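PDB 5GZT: chitinase from Paenibacillus sp. FPU-7, which probably cleaves chitin and chitodextrins by random endo-hydrolysis of their N-acetyl-beta-D-glucosaminide (1->4)-beta-linkages. Local coordinates for residues L364-G369 / G403-W408; F375-L380 / K420-D425; T494-A499 / D583-P588. All coordinates share one frame; numbering follows the deposited sequence.

Contact 1 (L364-G369 / G403-W408); sequences LVSIGG and GIDLDW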
loop_
_atom_site.group_PDB
_atom_site.type_symbol
_atom_site.label_atom_id
_atom_site.label_comp_id
_atom_site.label_asym_id
_atom_site.label_seq_id
_atom_site.Cartn_x
_atom_site.Cartn_y
_atom_site.Cartn_z
ATOM N N LEU B 364 4.538 8.987 3.294
ATOM C CA LEU B 364 3.895 10.256 3.068
ATOM C C LEU B 364 3.291 10.821 4.311
ATOM O O LEU B 364 2.976 10.087 5.233
ATOM C CB LEU B 364 2.814 10.152 2.027
ATOM C CG LEU B 364 3.204 9.925 0.531
ATOM C CD1 LEU B 364 3.722 8.531 0.220
ATOM C CD2 LEU B 364 1.991 10.193 -0.309
ATOM N N VAL B 365 3.064 12.124 4.311
ATOM C CA VAL B 365 2.390 12.747 5.400
ATOM C C VAL B 365 0.989 12.824 4.958
ATOM O O VAL B 365 0.732 13.289 3.863
ATOM C CB VAL B 365 2.896 14.166 5.792
ATOM C CG1 VAL B 365 2.973 15.133 4.612
ATOM C CG2 VAL B 365 1.937 14.784 6.822
ATOM N N SER B 366 0.056 12.404 5.824
ATOM C CA SER B 366 -1.320 12.558 5.548
ATOM C C SER B 366 -1.859 13.693 6.397
ATOM O O SER B 366 -1.713 13.714 7.609
ATOM C CB SER B 366 -2.072 11.209 5.785
ATOM O OG SER B 366 -3.449 11.422 5.605
ATOM N N ILE B 367 -2.543 14.627 5.766
ATOM C CA ILE B 367 -2.901 15.836 6.453
ATOM C C ILE B 367 -4.322 15.864 6.623
ATOM O O ILE B 367 -4.976 15.795 5.633
ATOM C CB ILE B 367 -2.464 17.094 5.618
ATOM C CG1 ILE B 367 -0.943 17.027 5.389
ATOM C CG2 ILE B 367 -2.862 18.382 6.360
ATOM C CD1 ILE B 367 -0.428 17.970 4.344
ATOM N N GLY B 368 -4.836 16.023 7.845
ATOM C CA GLY B 368 -6.285 16.148 8.012
ATOM C C GLY B 368 -6.831 15.019 8.905
ATOM O O GLY B 368 -6.326 14.829 10.041
ATOM N N GLY B 369 -7.900 14.330 8.433
ATOM C CA GLY B 369 -8.482 13.192 9.123
ATOM C C GLY B 369 -9.796 13.623 9.742
ATOM O O GLY B 369 -10.228 14.773 9.578
ATOM N N GLY B 403 6.035 12.399 -0.257
ATOM C CA GLY B 403 4.834 12.961 -0.860
ATOM C C GLY B 403 3.823 13.395 0.157
ATOM O O GLY B 403 4.091 13.342 1.348
ATOM N N ILE B 404 2.659 13.822 -0.317
ATOM C CA ILE B 404 1.653 14.450 0.522
ATOM C C ILE B 404 0.317 13.818 0.130
ATOM O O ILE B 404 -0.018 13.712 -1.090
ATOM C CB ILE B 404 1.497 15.961 0.216
ATOM C CG1 ILE B 404 2.779 16.749 0.573
ATOM C CG2 ILE B 404 0.364 16.624 0.968
ATOM C CD1 ILE B 404 2.750 18.184 0.032
ATOM N N ASP B 405 -0.483 13.529 1.148
ATOM C CA ASP B 405 -1.860 13.069 0.973
ATOM C C ASP B 405 -2.812 13.978 1.740
ATOM O O ASP B 405 -2.537 14.304 2.857
ATOM C CB ASP B 405 -1.965 11.545 1.398
ATOM C CG ASP B 405 -3.388 11.115 1.631
ATOM O OD1 ASP B 405 -4.062 10.884 0.616
ATOM O OD2 ASP B 405 -3.834 11.115 2.795
ATOM N N LEU B 406 -3.953 14.361 1.193
ATOM C CA LEU B 406 -4.914 15.132 1.976
ATOM C C LEU B 406 -6.120 14.313 2.271
ATOM O O LEU B 406 -6.687 13.710 1.344
ATOM C CB LEU B 406 -5.415 16.342 1.236
ATOM C CG LEU B 406 -4.402 17.397 0.694
ATOM C CD1 LEU B 406 -5.206 18.598 0.259
ATOM C CD2 LEU B 406 -3.388 17.758 1.753
ATOM N N ASP B 407 -6.563 14.356 3.532
ATOM C CA ASP B 407 -7.796 13.718 3.993
ATOM C C ASP B 407 -8.690 14.760 4.570
ATOM O O ASP B 407 -8.822 14.891 5.838
ATOM C CB ASP B 407 -7.538 12.566 5.042
ATOM C CG ASP B 407 -6.622 11.484 4.516
ATOM O OD1 ASP B 407 -6.174 11.624 3.323
ATOM O OD2 ASP B 407 -6.322 10.487 5.278
ATOM N N TRP B 408 -9.365 15.495 3.682
ATOM C CA TRP B 408 -10.343 16.455 4.163
ATOM C C TRP B 408 -11.686 15.822 4.279
ATOM O O TRP B 408 -12.278 15.287 3.292
ATOM C CB TRP B 408 -10.323 17.664 3.226
ATOM C CG TRP B 408 -11.281 18.836 3.341
ATOM C CD1 TRP B 408 -12.367 19.015 4.142
ATOM C CD2 TRP B 408 -11.201 20.000 2.507
ATOM N NE1 TRP B 408 -12.970 20.226 3.845
ATOM C CE2 TRP B 408 -12.293 20.817 2.817
ATOM C CE3 TRP B 408 -10.297 20.403 1.493
ATOM C CZ2 TRP B 408 -12.506 22.048 2.201
ATOM C CZ3 TRP B 408 -10.546 21.638 0.829
ATOM C CH2 TRP B 408 -11.628 22.430 1.208
#
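V365 pairs with I404, S366 with D405, I367 with L406 and G368 with D407, which sets two parallel strands in register. The axes of 364-368 and 403-407 approach to 4.6 Å and run 24° apart. The backbone bonds pass back and forth: D405 N to V365 O, I367 N to D405 O, D407 N to I367 O (3.0 Å, nearly straight at 177°), and finally G369 N to D407 O at 2.8 Å. Only the starting bond, V365 N to G403 O at 3.4 Å, is weak.

The polar side chains gather on the face carrying S366 and D405. S366 OG stands anti to its backbone N (chi1 175°), which carries it across to D405; there it donates to OD2 at 2.9 Å, meeting that oxygen nearly along its C-O axis. D407 reaches the same cluster: its OD2 lies 3.0 Å from S366 OG and is hydrogen-bonded to the hydroxyl of Y282, while its OD1 accepts a weak bond from A456 N. Y305 and F308 of strand 303-312 pack beside this group.

The apolar contacts lie on the other face. I367 CD1 touches I404 CG2 at 3.7 Å, the two side chains slanting past one another, and meets L406 CD2 at 3.9 Å, where the chains run side by side. Helices 382-398 and 425-447 cover this surface, through F388 and A392 from the first and L433 and L436 from the second.

A polar inner face and an apolar outer face backed by helices are what adjacent strands of a TIM barrel present, the fold of this family. SIGG fits the SxGG motif of family 18 chitinases, and D405 and D407 belong to the DxxDxDxE signature, whose closing glutamate is the catalytic acid.

Contact 2 (F375-L380 / K420-D425); sequences FSDAAL and KSRPED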
loop_
_atom_site.group_PDB
_atom_site.type_symbol
_atom_site.label_atom_id
_atom_site.label_comp_id
_atom_site.label_asym_id
_atom_site.label_seq_id
_atom_site.Cartn_x
_atom_site.Cartn_y
_atom_site.Cartn_z
ATOM N N PHE B 375 -9.163 23.109 6.753
ATOM C CA PHE B 375 -9.226 23.049 5.307
ATOM C C PHE B 375 -10.127 24.106 4.618
ATOM O O PHE B 375 -9.736 24.556 3.575
ATOM C CB PHE B 375 -9.643 21.648 4.768
ATOM C CG PHE B 375 -8.531 20.646 4.735
ATOM C CD1 PHE B 375 -7.448 20.835 3.944
ATOM C CD2 PHE B 375 -8.577 19.502 5.541
ATOM C CE1 PHE B 375 -6.408 19.908 3.919
ATOM C CE2 PHE B 375 -7.560 18.601 5.544
ATOM C CZ PHE B 375 -6.465 18.791 4.729
ATOM N N SER B 376 -11.337 24.404 5.096
ATOM C CA SER B 376 -12.238 25.292 4.366
ATOM C C SER B 376 -11.532 26.666 4.227
ATOM O O SER B 376 -11.318 27.178 3.079
ATOM C CB SER B 376 -13.602 25.369 5.037
ATOM O OG SER B 376 -14.573 25.928 4.148
ATOM N N ASP B 377 -11.020 27.165 5.372
ATOM C CA ASP B 377 -10.191 28.378 5.427
ATOM C C ASP B 377 -8.890 28.278 4.653
ATOM O O ASP B 377 -8.527 29.219 3.936
ATOM C CB ASP B 377 -9.869 28.814 6.880
ATOM C CG ASP B 377 -11.071 29.331 7.612
ATOM O OD1 ASP B 377 -12.198 29.413 7.081
ATOM O OD2 ASP B 377 -10.903 29.663 8.783
ATOM N N ALA B 378 -8.163 27.176 4.788
ATOM C CA ALA B 378 -6.895 27.055 4.068
ATOM C C ALA B 378 -7.063 27.163 2.554
ATOM O O ALA B 378 -6.163 27.627 1.861
ATOM C CB ALA B 378 -6.191 25.766 4.413
ATOM N N ALA B 379 -8.208 26.705 2.067
ATOM C CA ALA B 379 -8.465 26.601 0.643
ATOM C C ALA B 379 -9.170 27.845 0.121
ATOM O O ALA B 379 -9.422 27.920 -1.079
ATOM C CB ALA B 379 -9.306 25.358 0.326
ATOM N N LEU B 380 -9.473 28.797 1.014
ATOM C CA LEU B 380 -10.473 29.834 0.731
ATOM C C LEU B 380 -10.127 30.815 -0.400
ATOM O O LEU B 380 -11.029 31.207 -1.164
ATOM C CB LEU B 380 -10.751 30.672 1.993
ATOM C CG LEU B 380 -11.992 31.575 1.921
ATOM C CD1 LEU B 380 -13.216 30.785 1.482
ATOM C CD2 LEU B 380 -12.223 32.250 3.271
ATOM N N LYS B 420 -15.935 22.921 9.791
ATOM C CA LYS B 420 -16.379 24.081 9.074
ATOM C C LYS B 420 -16.310 23.779 7.597
ATOM O O LYS B 420 -15.312 23.197 7.112
ATOM C CB LYS B 420 -15.435 25.251 9.353
ATOM C CG LYS B 420 -16.022 26.571 8.854
ATOM C CD LYS B 420 -14.939 27.626 8.750
ATOM C CE LYS B 420 -15.586 28.995 8.517
ATOM N NZ LYS B 420 -14.623 30.005 8.968
ATOM N N SER B 421 -17.373 24.155 6.906
ATOM C CA SER B 421 -17.466 23.987 5.450
ATOM C C SER B 421 -18.314 25.093 4.764
ATOM O O SER B 421 -19.198 25.702 5.384
ATOM C CB SER B 421 -18.152 22.660 5.166
ATOM O OG SER B 421 -19.522 22.674 5.603
ATOM N N ARG B 422 -18.083 25.259 3.465
ATOM C CA ARG B 422 -18.791 26.202 2.643
ATOM C C ARG B 422 -18.964 25.636 1.230
ATOM O O ARG B 422 -18.142 24.797 0.795
ATOM C CB ARG B 422 -17.928 27.432 2.467
ATOM C CG ARG B 422 -17.239 28.061 3.661
ATOM C CD ARG B 422 -16.044 28.893 3.173
ATOM N NE ARG B 422 -15.634 29.906 4.137
ATOM C CZ ARG B 422 -14.609 29.821 4.985
ATOM N NH1 ARG B 422 -13.794 28.755 5.041
ATOM N NH2 ARG B 422 -14.386 30.833 5.810
ATOM N N PRO B 423 -19.931 26.186 0.465
ATOM C CA PRO B 423 -20.099 25.811 -0.942
ATOM C C PRO B 423 -18.841 25.872 -1.793
ATOM O O PRO B 423 -18.638 25.008 -2.650
ATOM C CB PRO B 423 -21.169 26.775 -1.427
ATOM C CG PRO B 423 -22.060 26.894 -0.221
ATOM C CD PRO B 423 -21.091 26.961 0.946
ATOM N N GLU B 424 -17.959 26.797 -1.483
ATOM C CA GLU B 424 -16.784 27.076 -2.291
ATOM C C GLU B 424 -15.693 26.055 -2.125
ATOM O O GLU B 424 -14.668 26.080 -2.865
ATOM C CB GLU B 424 -16.205 28.439 -1.866
ATOM C CG GLU B 424 -17.138 29.629 -2.153
ATOM C CD GLU B 424 -18.275 29.825 -1.149
ATOM O OE1 GLU B 424 -18.147 29.389 -0.007
ATOM O OE2 GLU B 424 -19.311 30.420 -1.489
ATOM N N ASP B 425 -15.844 25.214 -1.078
ATOM C CA ASP B 425 -14.919 24.066 -0.812
ATOM C C ASP B 425 -14.678 23.276 -2.089
ATOM O O ASP B 425 -13.492 23.018 -2.478
ATOM C CB ASP B 425 -15.484 23.160 0.299
ATOM C CG ASP B 425 -15.440 23.814 1.687
ATOM O OD1 ASP B 425 -14.715 24.821 1.905
ATOM O OD2 ASP B 425 -16.157 23.305 2.566
HETATM O O HOH W 1 -12.876 23.168 7.348
HETATM O O HOH W 2 -12.838 26.609 0.983
#
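R422 lies across S376, D377 and L380, and with K420 and D377 it forms a salt-bridge network that ties helix 375-378 to the loop ahead of helix 425-447. Its CB lies 4.0 Å from S376 OG; CG comes closer, at 3.4 Å, and the extended chain runs on past it to NE. CD and NE then meet CD1 of L380, whose side chain crosses that of R422 at about a right angle. At the tip, both terminal nitrogens grip a single oxygen, D377 OD1: NH1 at 2.7 Å and NH2 at 2.9 Å, with OD1 only 3° out of the guanidinium plane although the carboxylate is turned 44° from it. NH1 also makes a weak bond to S376 OG. K420 CE sits over one face of the guanidinium and L380 CD2 over the other, both toward the rim. K420 NZ reaches the syn lone pair of D377 OD1 at 3.1 Å, so three bonds from two cations converge on one oxygen and probably help keep the carboxylate ionised. R422 N donates to D425 OD2 at 2.9 Å, while S376 OG donates to the syn lone pair of D425 OD1, which a water also bridges to S376 O.

Contact 3 (T494-A499 / D583-P588); sequences TSHHTA and DTAKAP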
loop_
_atom_site.group_PDB
_atom_site.type_symbol
_atom_site.label_atom_id
_atom_site.label_comp_id
_atom_site.label_asym_id
_atom_site.label_seq_id
_atom_site.Cartn_x
_atom_site.Cartn_y
_atom_site.Cartn_z
ATOM N N THR B 494 -28.597 -3.624 11.570
ATOM C CA THR B 494 -27.227 -4.029 11.394
ATOM C C THR B 494 -26.886 -4.264 9.919
ATOM O O THR B 494 -27.744 -4.679 9.097
ATOM C CB THR B 494 -26.895 -5.292 12.202
ATOM O OG1 THR B 494 -27.678 -6.382 11.713
ATOM C CG2 THR B 494 -27.179 -5.142 13.687
ATOM N N SER B 495 -25.636 -4.013 9.571
ATOM C CA SER B 495 -25.128 -4.411 8.283
ATOM C C SER B 495 -23.629 -4.461 8.308
ATOM O O SER B 495 -23.004 -4.412 9.352
ATOM C CB SER B 495 -25.663 -3.460 7.167
ATOM O OG SER B 495 -25.463 -4.039 5.860
ATOM N N HIS B 496 -23.022 -4.649 7.156
ATOM C CA HIS B 496 -21.545 -4.698 7.007
ATOM C C HIS B 496 -21.011 -3.340 6.834
ATOM O O HIS B 496 -21.602 -2.522 6.088
ATOM C CB HIS B 496 -21.142 -5.516 5.766
ATOM C CG HIS B 496 -21.705 -6.891 5.758
ATOM N ND1 HIS B 496 -21.383 -7.830 6.722
ATOM C CD2 HIS B 496 -22.606 -7.486 4.944
ATOM C CE1 HIS B 496 -22.096 -8.929 6.520
ATOM N NE2 HIS B 496 -22.820 -8.763 5.420
ATOM N N HIS B 497 -19.906 -3.018 7.505
ATOM C CA HIS B 497 -19.280 -1.687 7.386
ATOM C C HIS B 497 -18.209 -1.565 6.313
ATOM O O HIS B 497 -17.862 -0.419 5.934
ATOM C CB HIS B 497 -18.781 -1.185 8.772
ATOM C CG HIS B 497 -17.320 -1.289 9.039
ATOM N ND1 HIS B 497 -16.749 -2.301 9.797
ATOM C CD2 HIS B 497 -16.328 -0.412 8.791
ATOM C CE1 HIS B 497 -15.457 -2.079 9.925
ATOM N NE2 HIS B 497 -15.186 -0.916 9.349
ATOM N N THR B 498 -17.656 -2.695 5.858
ATOM C CA THR B 498 -16.525 -2.639 4.965
ATOM C C THR B 498 -16.561 -3.832 3.982
ATOM O O THR B 498 -15.558 -4.318 3.529
ATOM C CB THR B 498 -15.190 -2.442 5.688
ATOM O OG1 THR B 498 -14.139 -2.102 4.727
ATOM C CG2 THR B 498 -14.777 -3.693 6.494
ATOM N N ALA B 499 -17.769 -4.229 3.601
ATOM C CA ALA B 499 -17.890 -5.398 2.710
ATOM C C ALA B 499 -17.432 -5.175 1.290
ATOM O O ALA B 499 -17.536 -4.052 0.783
ATOM C CB ALA B 499 -19.324 -5.839 2.692
ATOM N N ASP B 583 -21.754 -14.926 2.487
ATOM C CA ASP B 583 -21.130 -15.401 1.285
ATOM C C ASP B 583 -21.522 -14.655 0.002
ATOM O O ASP B 583 -20.989 -14.986 -1.023
ATOM C CB ASP B 583 -21.408 -16.879 1.009
ATOM C CG ASP B 583 -20.272 -17.509 0.144
ATOM O OD1 ASP B 583 -19.000 -17.215 0.239
ATOM O OD2 ASP B 583 -20.693 -18.328 -0.606
ATOM N N THR B 584 -22.387 -13.678 0.077
ATOM C CA THR B 584 -22.630 -12.777 -1.075
ATOM C C THR B 584 -21.798 -11.505 -0.861
ATOM O O THR B 584 -20.989 -11.103 -1.765
ATOM C CB THR B 584 -24.095 -12.443 -1.100
ATOM O OG1 THR B 584 -24.843 -13.647 -1.193
ATOM C CG2 THR B 584 -24.427 -11.528 -2.256
ATOM N N ALA B 585 -21.857 -10.902 0.345
ATOM C CA ALA B 585 -21.021 -9.734 0.585
ATOM C C ALA B 585 -19.553 -10.044 0.676
ATOM O O ALA B 585 -18.724 -9.169 0.436
ATOM C CB ALA B 585 -21.435 -9.061 1.880
ATOM N N LYS B 586 -19.212 -11.291 1.043
ATOM C CA LYS B 586 -17.806 -11.716 1.324
ATOM C C LYS B 586 -17.234 -10.999 2.570
ATOM O O LYS B 586 -16.166 -10.471 2.519
ATOM C CB LYS B 586 -16.874 -11.608 0.155
ATOM C CG LYS B 586 -17.440 -12.264 -1.107
ATOM C CD LYS B 586 -17.738 -13.775 -1.002
ATOM C CE LYS B 586 -18.141 -14.278 -2.393
ATOM N NZ LYS B 586 -18.483 -15.671 -2.224
ATOM N N ALA B 587 -17.976 -11.039 3.673
ATOM C CA ALA B 587 -17.632 -10.360 4.888
ATOM C C ALA B 587 -17.996 -11.196 6.116
ATOM O O ALA B 587 -19.091 -11.777 6.195
ATOM C CB ALA B 587 -18.370 -9.045 5.008
ATOM N N PRO B 588 -17.156 -11.133 7.140
ATOM C CA PRO B 588 -17.457 -11.856 8.363
ATOM C C PRO B 588 -18.117 -10.925 9.380
ATOM O O PRO B 588 -17.940 -9.691 9.296
ATOM C CB PRO B 588 -16.054 -12.194 8.873
ATOM C CG PRO B 588 -15.288 -10.869 8.540
ATOM C CD PRO B 588 -15.883 -10.411 7.215
HETATM O O HOH W 3 -19.016 -7.315 8.117
#
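H496 meets A585 and A587 with its imidazole ring. The methyl of A587 lies over one face, its CB 4.0 Å from the ring centroid and 24° off the normal, a CH-pi contact displaced toward ND1, the nearest ring atom at 3.7 Å. A585 CB approaches obliquely from the same side of the ring plane, beyond its CD2 end, 3.6 Å from CD2. A499 completes this shell: its CB is 3.9 Å from A585 CB and 4.1 Å from A587 CB, so three methyls and one ring fill the interface.

Both ring nitrogens are engaged further out. NE2 is hydrogen-bonded to OD2 of D582. ND1 lies 2.8 Å from a water that donates to P588 O and so also links the two segments. D582 also organises the turn that presents the methyls, because its OD1 accepts the backbone N-H groups of T584 and A585. K586 and A587 both face D582 in a G1 beta bulge, with K586 in the left-handed helical region (phi 66°). Strands 578-582 and 587-591 belong to the antiparallel sheet inserted between barrel strands 527-532 and 619-623, the usual place of the insertion domain in family 18 chitinases.

The direct contact is thus apolar, and polarity is kept to the ring nitrogens. The carboxylate at NE2 would be expected to favour a proton on that nitrogen.

From the N terminus, strand 362-368 supplies the first half of contact 1 and leads into helix 375-378, the first half of contact 2. Helix 382-398 then returns the chain to strand 403-407, closing contact 1 by a beta-alpha-beta crossover, and only afterwards does 420-425 close contact 2, so the two loops cross. They also touch: the ring of W408 stacks on F375 and packs against D425, joining the barrel strands' C-terminal ends to the loops above. Contact 3 follows in series, linking the loop after strand 478-481 to the inserted antiparallel sheet. Its nearest atoms lie about 15 Å from contact 1 and about 21 Å from contact 2.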